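Local coordinates for protein 2-polyprenyl-6-methoxyphenol hydroxylase-like FAD-dependent oxidoreductase (Streptomyces sp. NRRL 11266, PDB 6UI5) that binds flavin-adenine dinucleotide and belongs to the FAD-dependent oxidoreductases that resemble aromatic-ring hydroxylases, at residues 173-178 with 348-353. Residues are numbered along the deposited sequence; the frame is centred on the assembly and turned at random.
Sequences DWVIVR and LLYPRP
The indole of W174 reaches across to the backbone of Y350. Its ring N-H is the donor: W174 NE1 lies 3.0 Å from Y350 O. The bond is nearly straight, with an N-H...O angle of 165°. The oxygen sits at the edge of the indole, close to the ring plane. Seen from the carbonyl, the donor is tilted 33° out of the carbonyl plane. W174 CG stands between its own backbone N and carbonyl carbon (chi1 67°), which sends the pyrrole edge toward 348-353.

P351 CD also approaches the indole, obliquely, beside NE1 and CD1. W174 CD1 is 3.8 Å from P351 CD. The peptide bond between Y350 and P351 is cis. P351 CB lies 4.0 Å above the phenol plane, over the ring centre, so the proline packs on one face of the tyrosine that precedes it.

The Y350 ring also meets V175. With CG swung opposite the backbone N, the ring reaches the valine and crosses it at an angle. V175 CG2 comes obliquely within 3.3 Å of Y350 CE2 and also nears CD2. V175 CB is 3.6 Å from Y350 CE2. One polar bond and two small apolar contacts thus make up a modest interface.

This packing ties the approach to strand 176-185 of the antiparallel sheet to the loop entering helix 352-365. F224 of strand 216-225 meets the Y350 ring with nearly parallel planes and also touches V175. Strand 176-185 runs between strands 216-225 and 257-271. Segment 348-353 holds the end of the loop after helix 325-346 and the first residues of helix 352-365, with P351 at the N-cap position. W174 also packs on P353 of the second subunit, so this sheet-to-helix junction borders the dimer interface.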
loop_
_atom_site.group_PDB
_atom_site.type_symbol
_atom_site.label_atom_id
_atom_site.label_comp_id
_atom_site.label_asym_id
_atom_site.label_seq_id
_atom_site.Cartn_x
_atom_site.Cartn_y
_atom_site.Cartn_z
ATOM N N ASP A 173 -10.279 11.887 10.111
ATOM C CA ASP A 173 -10.967 10.651 9.746
ATOM C C ASP A 173 -11.932 10.942 8.618
ATOM O O ASP A 173 -12.551 12.008 8.590
ATOM C CB ASP A 173 -11.726 10.028 10.931
ATOM C CG ASP A 173 -10.789 9.609 12.077
ATOM O OD1 ASP A 173 -10.561 10.488 12.944
ATOM O OD2 ASP A 173 -10.286 8.432 12.102
ATOM N N TRP A 174 -12.016 10.017 7.659
ATOM C CA TRP A 174 -13.029 10.111 6.609
ATOM C C TRP A 174 -14.327 9.405 6.987
ATOM O O TRP A 174 -15.314 9.495 6.249
ATOM C CB TRP A 174 -12.504 9.539 5.286
ATOM C CG TRP A 174 -12.250 8.059 5.303
ATOM C CD1 TRP A 174 -13.120 7.067 4.939
ATOM C CD2 TRP A 174 -11.025 7.402 5.688
ATOM N NE1 TRP A 174 -12.512 5.830 5.085
ATOM C CE2 TRP A 174 -11.229 6.014 5.541
ATOM C CE3 TRP A 174 -9.779 7.855 6.136
ATOM C CZ2 TRP A 174 -10.227 5.074 5.833
ATOM C CZ3 TRP A 174 -8.791 6.919 6.430
ATOM C CH2 TRP A 174 -9.030 5.546 6.291
ATOM N N VAL A 175 -14.335 8.693 8.103
ATOM C CA VAL A 175 -15.550 8.105 8.633
ATOM C C VAL A 175 -15.410 8.075 10.147
ATOM O O VAL A 175 -14.296 7.987 10.686
ATOM C CB VAL A 175 -15.797 6.700 8.036
ATOM C CG1 VAL A 175 -14.652 5.752 8.408
ATOM C CG2 VAL A 175 -17.182 6.155 8.492
ATOM N N ILE A 176 -16.543 8.189 10.834
ATOM C CA ILE A 176 -16.583 8.112 12.291
ATOM C C ILE A 176 -17.116 6.738 12.675
ATOM O O ILE A 176 -18.287 6.426 12.433
ATOM C CB ILE A 176 -17.437 9.228 12.909
ATOM C CG1 ILE A 176 -16.930 10.606 12.478
ATOM C CG2 ILE A 176 -17.375 9.113 14.410
ATOM C CD1 ILE A 176 -15.395 10.781 12.595
ATOM N N VAL A 177 -16.263 5.911 13.272
ATOM C CA VAL A 177 -16.675 4.583 13.720
ATOM C C VAL A 177 -17.327 4.687 15.093
ATOM O O VAL A 177 -16.784 5.317 16.012
ATOM C CB VAL A 177 -15.484 3.623 13.757
ATOM C CG1 VAL A 177 -15.933 2.243 14.233
ATOM C CG2 VAL A 177 -14.851 3.545 12.386
ATOM N N ARG A 178 -18.473 4.026 15.247
ATOM C CA ARG A 178 -19.283 4.077 16.457
ATOM C C ARG A 178 -19.699 2.670 16.849
ATOM O O ARG A 178 -19.902 1.800 15.993
ATOM C CB ARG A 178 -20.552 4.894 16.251
ATOM C CG ARG A 178 -21.411 4.245 15.181
ATOM C CD ARG A 178 -21.203 4.893 13.853
ATOM N NE ARG A 178 -21.827 6.197 13.899
ATOM C CZ ARG A 178 -21.353 7.275 13.310
ATOM N NH1 ARG A 178 -20.221 7.233 12.609
ATOM N NH2 ARG A 178 -22.014 8.416 13.435
ATOM N N LEU A 348 -9.591 -0.722 3.873
ATOM C CA LEU A 348 -10.020 -1.946 3.205
ATOM C C LEU A 348 -11.442 -2.344 3.585
ATOM O O LEU A 348 -11.929 -3.385 3.123
ATOM C CB LEU A 348 -9.065 -3.108 3.510
ATOM C CG LEU A 348 -7.634 -3.001 2.976
ATOM C CD1 LEU A 348 -6.824 -2.052 3.787
ATOM C CD2 LEU A 348 -6.943 -4.361 2.921
ATOM N N LEU A 349 -12.115 -1.538 4.403
ATOM C CA LEU A 349 -13.462 -1.825 4.851
ATOM C C LEU A 349 -14.477 -0.822 4.335
ATOM O O LEU A 349 -15.543 -1.204 3.844
ATOM C CB LEU A 349 -13.476 -1.863 6.382
ATOM C CG LEU A 349 -12.687 -3.057 6.900
ATOM C CD1 LEU A 349 -12.540 -2.963 8.394
ATOM C CD2 LEU A 349 -13.416 -4.331 6.507
ATOM N N TYR A 350 -14.160 0.458 4.408
ATOM C CA TYR A 350 -15.157 1.467 4.165
ATOM C C TYR A 350 -14.522 2.752 3.653
ATOM O O TYR A 350 -13.460 3.130 4.101
ATOM C CB TYR A 350 -15.942 1.716 5.461
ATOM C CG TYR A 350 -17.039 2.750 5.342
ATOM C CD1 TYR A 350 -18.339 2.383 4.986
ATOM C CD2 TYR A 350 -16.781 4.093 5.584
ATOM C CE1 TYR A 350 -19.344 3.329 4.877
ATOM C CE2 TYR A 350 -17.772 5.041 5.460
ATOM C CZ TYR A 350 -19.053 4.660 5.117
ATOM O OH TYR A 350 -20.033 5.623 5.009
ATOM N N PRO A 351 -15.196 3.455 2.738
ATOM C CA PRO A 351 -16.453 3.059 2.091
ATOM C C PRO A 351 -16.194 1.954 1.097
ATOM O O PRO A 351 -15.027 1.668 0.787
ATOM C CB PRO A 351 -16.925 4.331 1.395
ATOM C CG PRO A 351 -15.718 5.190 1.279
ATOM C CD PRO A 351 -14.826 4.847 2.437
ATOM N N ARG A 352 -17.246 1.309 0.610
ATOM C CA ARG A 352 -17.024 0.104 -0.176
ATOM C C ARG A 352 -16.364 0.375 -1.528
ATOM O O ARG A 352 -15.684 -0.534 -2.023
ATOM C CB ARG A 352 -18.330 -0.685 -0.340
ATOM C CG ARG A 352 -18.915 -0.650 -1.725
ATOM C CD ARG A 352 -20.119 -1.578 -1.847
ATOM N NE ARG A 352 -21.312 -0.998 -1.233
ATOM C CZ ARG A 352 -21.821 -1.388 -0.065
ATOM N NH1 ARG A 352 -21.247 -2.378 0.621
ATOM N NH2 ARG A 352 -22.907 -0.790 0.422
ATOM N N PRO A 353 -16.539 1.536 -2.187
ATOM C CA PRO A 353 -15.719 1.802 -3.396
ATOM C C PRO A 353 -14.211 1.821 -3.139
ATOM O O PRO A 353 -13.426 1.211 -3.892
ATOM C CB PRO A 353 -16.220 3.177 -3.864
ATOM C CG PRO A 353 -16.996 3.744 -2.687
ATOM C CD PRO A 353 -17.584 2.563 -2.010
#